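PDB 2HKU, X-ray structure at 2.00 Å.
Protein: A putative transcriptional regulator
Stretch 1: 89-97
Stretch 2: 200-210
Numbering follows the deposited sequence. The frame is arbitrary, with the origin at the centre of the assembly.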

# COMPACT_ATOMS: atom_id res chain seq x y z
N ALA A 89 -24.17 6.56 12.38
CA ALA A 89 -25.54 6.11 12.38
C ALA A 89 -25.70 4.92 11.50
O ALA A 89 -24.91 4.74 10.58
CB ALA A 89 -26.41 7.17 11.90
N GLU A 90 -26.76 4.15 11.75
CA GLU A 90 -27.63 3.75 10.65
C GLU A 90 -27.74 4.86 9.60
O GLU A 90 -27.96 6.03 9.94
CB GLU A 90 -29.03 3.39 11.17
CG GLU A 90 -29.05 2.16 12.06
CD GLU A 90 -29.54 0.92 11.32
OE1 GLU A 90 -29.07 -0.19 11.65
OE2 GLU A 90 -30.40 1.06 10.43
N THR A 91 -27.59 4.49 8.34
CA THR A 91 -27.81 3.12 7.91
C THR A 91 -26.49 2.38 7.71
O THR A 91 -25.41 2.96 7.87
CB THR A 91 -28.62 3.06 6.60
OG1 THR A 91 -27.73 2.87 5.49
CG2 THR A 91 -29.40 4.36 6.40
N VAL A 92 -26.58 1.10 7.37
CA VAL A 92 -25.41 0.30 7.08
C VAL A 92 -24.57 0.80 5.86
O VAL A 92 -23.30 0.94 5.95
CB VAL A 92 -25.76 -1.17 6.97
CG1 VAL A 92 -24.69 -1.94 6.21
CG2 VAL A 92 -25.85 -1.75 8.34
N GLY A 93 -25.24 1.10 4.74
CA GLY A 93 -24.58 1.65 3.57
C GLY A 93 -23.86 2.86 4.06
O GLY A 93 -22.73 3.14 3.66
N ASP A 94 -24.49 3.56 4.98
CA ASP A 94 -23.97 4.82 5.49
C ASP A 94 -22.84 4.65 6.53
O ASP A 94 -22.04 5.55 6.75
CB ASP A 94 -25.10 5.49 6.19
CG ASP A 94 -25.15 6.92 5.92
OD1 ASP A 94 -24.23 7.59 6.43
OD2 ASP A 94 -26.10 7.38 5.19
N TYR A 95 -22.87 3.53 7.23
CA TYR A 95 -21.84 3.19 8.20
C TYR A 95 -20.54 2.94 7.43
O TYR A 95 -19.50 3.48 7.78
CB TYR A 95 -22.29 1.93 8.90
CG TYR A 95 -21.30 1.23 9.79
CD1 TYR A 95 -21.37 1.36 11.19
CD2 TYR A 95 -20.34 0.37 9.25
CE1 TYR A 95 -20.49 0.70 12.00
CE2 TYR A 95 -19.45 -0.28 10.03
CZ TYR A 95 -19.52 -0.14 11.41
OH TYR A 95 -18.62 -0.84 12.19
N THR A 96 -20.66 2.11 6.39
CA THR A 96 -19.59 1.84 5.46
C THR A 96 -19.04 3.05 4.77
O THR A 96 -17.83 3.15 4.67
CB THR A 96 -19.96 0.76 4.51
OG1 THR A 96 -20.55 -0.28 5.26
CG2 THR A 96 -18.68 0.18 3.78
N GLU A 97 -19.89 4.01 4.36
CA GLU A 97 -19.43 5.25 3.68
C GLU A 97 -18.66 6.12 4.62
O GLU A 97 -17.64 6.78 4.32
CB GLU A 97 -20.66 6.07 3.13
CG GLU A 97 -21.18 5.71 1.76
CD GLU A 97 -22.65 6.18 1.48
OE1 GLU A 97 -22.90 7.40 1.62
OE2 GLU A 97 -23.55 5.33 1.14
N ASN A 200 -15.27 -3.90 -3.77
CA ASN A 200 -14.65 -5.06 -3.09
C ASN A 200 -15.67 -5.78 -2.17
O ASN A 200 -15.62 -6.97 -2.04
CB ASN A 200 -13.46 -4.63 -2.20
CG ASN A 200 -12.22 -4.20 -3.00
OD1 ASN A 200 -11.27 -3.62 -2.44
ND2 ASN A 200 -12.21 -4.46 -4.26
N LEU A 201 -16.52 -5.02 -1.50
CA LEU A 201 -17.46 -5.56 -0.48
C LEU A 201 -18.75 -6.08 -1.15
O LEU A 201 -19.34 -7.02 -0.64
CB LEU A 201 -17.79 -4.48 0.53
CG LEU A 201 -16.58 -4.05 1.39
CD1 LEU A 201 -16.89 -2.85 2.23
CD2 LEU A 201 -16.20 -5.27 2.25
N GLN A 202 -19.14 -5.44 -2.27
CA GLN A 202 -20.37 -5.74 -3.06
C GLN A 202 -21.56 -6.03 -2.08
O GLN A 202 -21.95 -7.16 -1.91
CB GLN A 202 -20.07 -6.91 -3.99
CG GLN A 202 -20.80 -6.85 -5.33
CD GLN A 202 -20.53 -5.53 -6.10
OE1 GLN A 202 -21.39 -4.63 -6.11
NE2 GLN A 202 -19.33 -5.41 -6.73
N ILE A 203 -22.01 -5.00 -1.39
CA ILE A 203 -22.96 -5.11 -0.29
C ILE A 203 -24.33 -4.94 -0.97
O ILE A 203 -24.57 -3.86 -1.54
CB ILE A 203 -22.83 -3.91 0.69
CG1 ILE A 203 -21.44 -3.81 1.30
CG2 ILE A 203 -23.92 -4.01 1.82
CD1 ILE A 203 -21.29 -2.62 2.22
N PRO A 204 -25.20 -5.99 -0.90
CA PRO A 204 -26.58 -5.89 -1.41
C PRO A 204 -27.33 -4.66 -0.97
O PRO A 204 -27.20 -4.19 0.19
CB PRO A 204 -27.24 -7.17 -0.90
CG PRO A 204 -26.09 -8.21 -0.86
CD PRO A 204 -24.89 -7.35 -0.38
N GLU A 205 -28.13 -4.11 -1.89
CA GLU A 205 -28.84 -2.87 -1.62
C GLU A 205 -29.69 -2.95 -0.33
O GLU A 205 -29.79 -1.98 0.41
CB GLU A 205 -29.68 -2.42 -2.82
CG GLU A 205 -29.87 -0.92 -2.86
CD GLU A 205 -30.91 -0.46 -3.88
OE1 GLU A 205 -31.08 -1.15 -4.92
OE2 GLU A 205 -31.57 0.61 -3.63
N THR A 206 -30.26 -4.12 -0.06
CA THR A 206 -31.19 -4.35 1.07
C THR A 206 -30.45 -4.27 2.43
O THR A 206 -30.87 -3.52 3.37
CB THR A 206 -32.03 -5.65 0.87
OG1 THR A 206 -31.18 -6.79 0.64
CG2 THR A 206 -32.99 -5.50 -0.35
N VAL A 207 -29.32 -4.98 2.49
CA VAL A 207 -28.28 -4.79 3.53
C VAL A 207 -27.86 -3.33 3.70
O VAL A 207 -27.84 -2.85 4.81
CB VAL A 207 -27.07 -5.67 3.27
CG1 VAL A 207 -26.05 -5.55 4.45
CG2 VAL A 207 -27.50 -7.11 3.01
N ARG A 208 -27.58 -2.60 2.61
CA ARG A 208 -27.13 -1.20 2.72
C ARG A 208 -28.17 -0.31 3.33
O ARG A 208 -27.86 0.72 3.93
CB ARG A 208 -26.69 -0.61 1.37
CG ARG A 208 -25.53 -1.33 0.67
CD ARG A 208 -24.78 -0.43 -0.37
NE ARG A 208 -25.62 0.02 -1.50
CZ ARG A 208 -25.90 -0.68 -2.61
NH1 ARG A 208 -25.41 -1.90 -2.82
NH2 ARG A 208 -26.67 -0.14 -3.53
N ASN A 209 -29.43 -0.64 3.10
CA ASN A 209 -30.56 0.23 3.55
C ASN A 209 -30.98 0.01 4.99
O ASN A 209 -31.58 0.90 5.61
CB ASN A 209 -31.78 0.05 2.65
CG ASN A 209 -31.50 0.45 1.24
OD1 ASN A 209 -30.89 1.51 1.01
ND2 ASN A 209 -31.91 -0.39 0.27
N THR A 210 -30.70 -1.17 5.51
CA THR A 210 -30.79 -1.40 6.97
C THR A 210 -30.17 -0.31 7.90
O THR A 210 -28.98 0.09 7.83
CB THR A 210 -30.29 -2.76 7.28
OG1 THR A 210 -30.70 -3.62 6.21
CG2 THR A 210 -30.83 -3.23 8.65

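The start of a helix, residues 92-97, which runs on beyond the stretch, meets a short helix, residues 205-209. The two axes run nearly at right angles, at 81°, and approach to 7.9 Å. Such a crossing confines close contact to a short region. There the backbones come very near: Gly93 CA lies 3.9 Å from Arg208 CA. Glycine has no side chain, and an ideal CB on Gly93 would fall only 3.0 Å from Arg208 CB. The bare backbone therefore suits this close approach.

Hydrogen bonds join the start of the first helix to the C-terminal end of stretch 2. The first amides of a helix have no partner within it, and here they find carbonyls in stretch 2. Val92 N donates to Thr210 O at 2.6 Å, and Gly93 N donates to Arg208 O at 2.8 Å. Both are close to straight, with angles of 158° and 156°.

Thr91 sits at the N-cap of the first helix. Its hydroxyl OG1 donates to Arg208 O at 2.7 Å, so that carbonyl accepts two bonds from stretch 1. The same OG1 accepts a weak capping bond from Asp94 N at 3.4 Å. One hydroxyl thus serves its own helix and the neighbouring one.

Side-chain packing lies beside this polar joint. Val92 is buried and points toward stretch 2; its CG1 makes an apolar contact with Val207 CG1 at 4.2 Å. One turn on, Thr96 CG2 makes another with Leu201 CD1 at 3.8 Å, and Thr96 OG1 is 3.9 Å from Ile203 CD1. Thr96 OG1 donates to Val92 O at 3.1 Å, which satisfies the hydroxyl within its own helix.

The end of the Arg208 side chain leads away from stretch 1. Its NH1 donates to Ile203 O over a very short 2.5 Å, tying the helix back to the preceding loop.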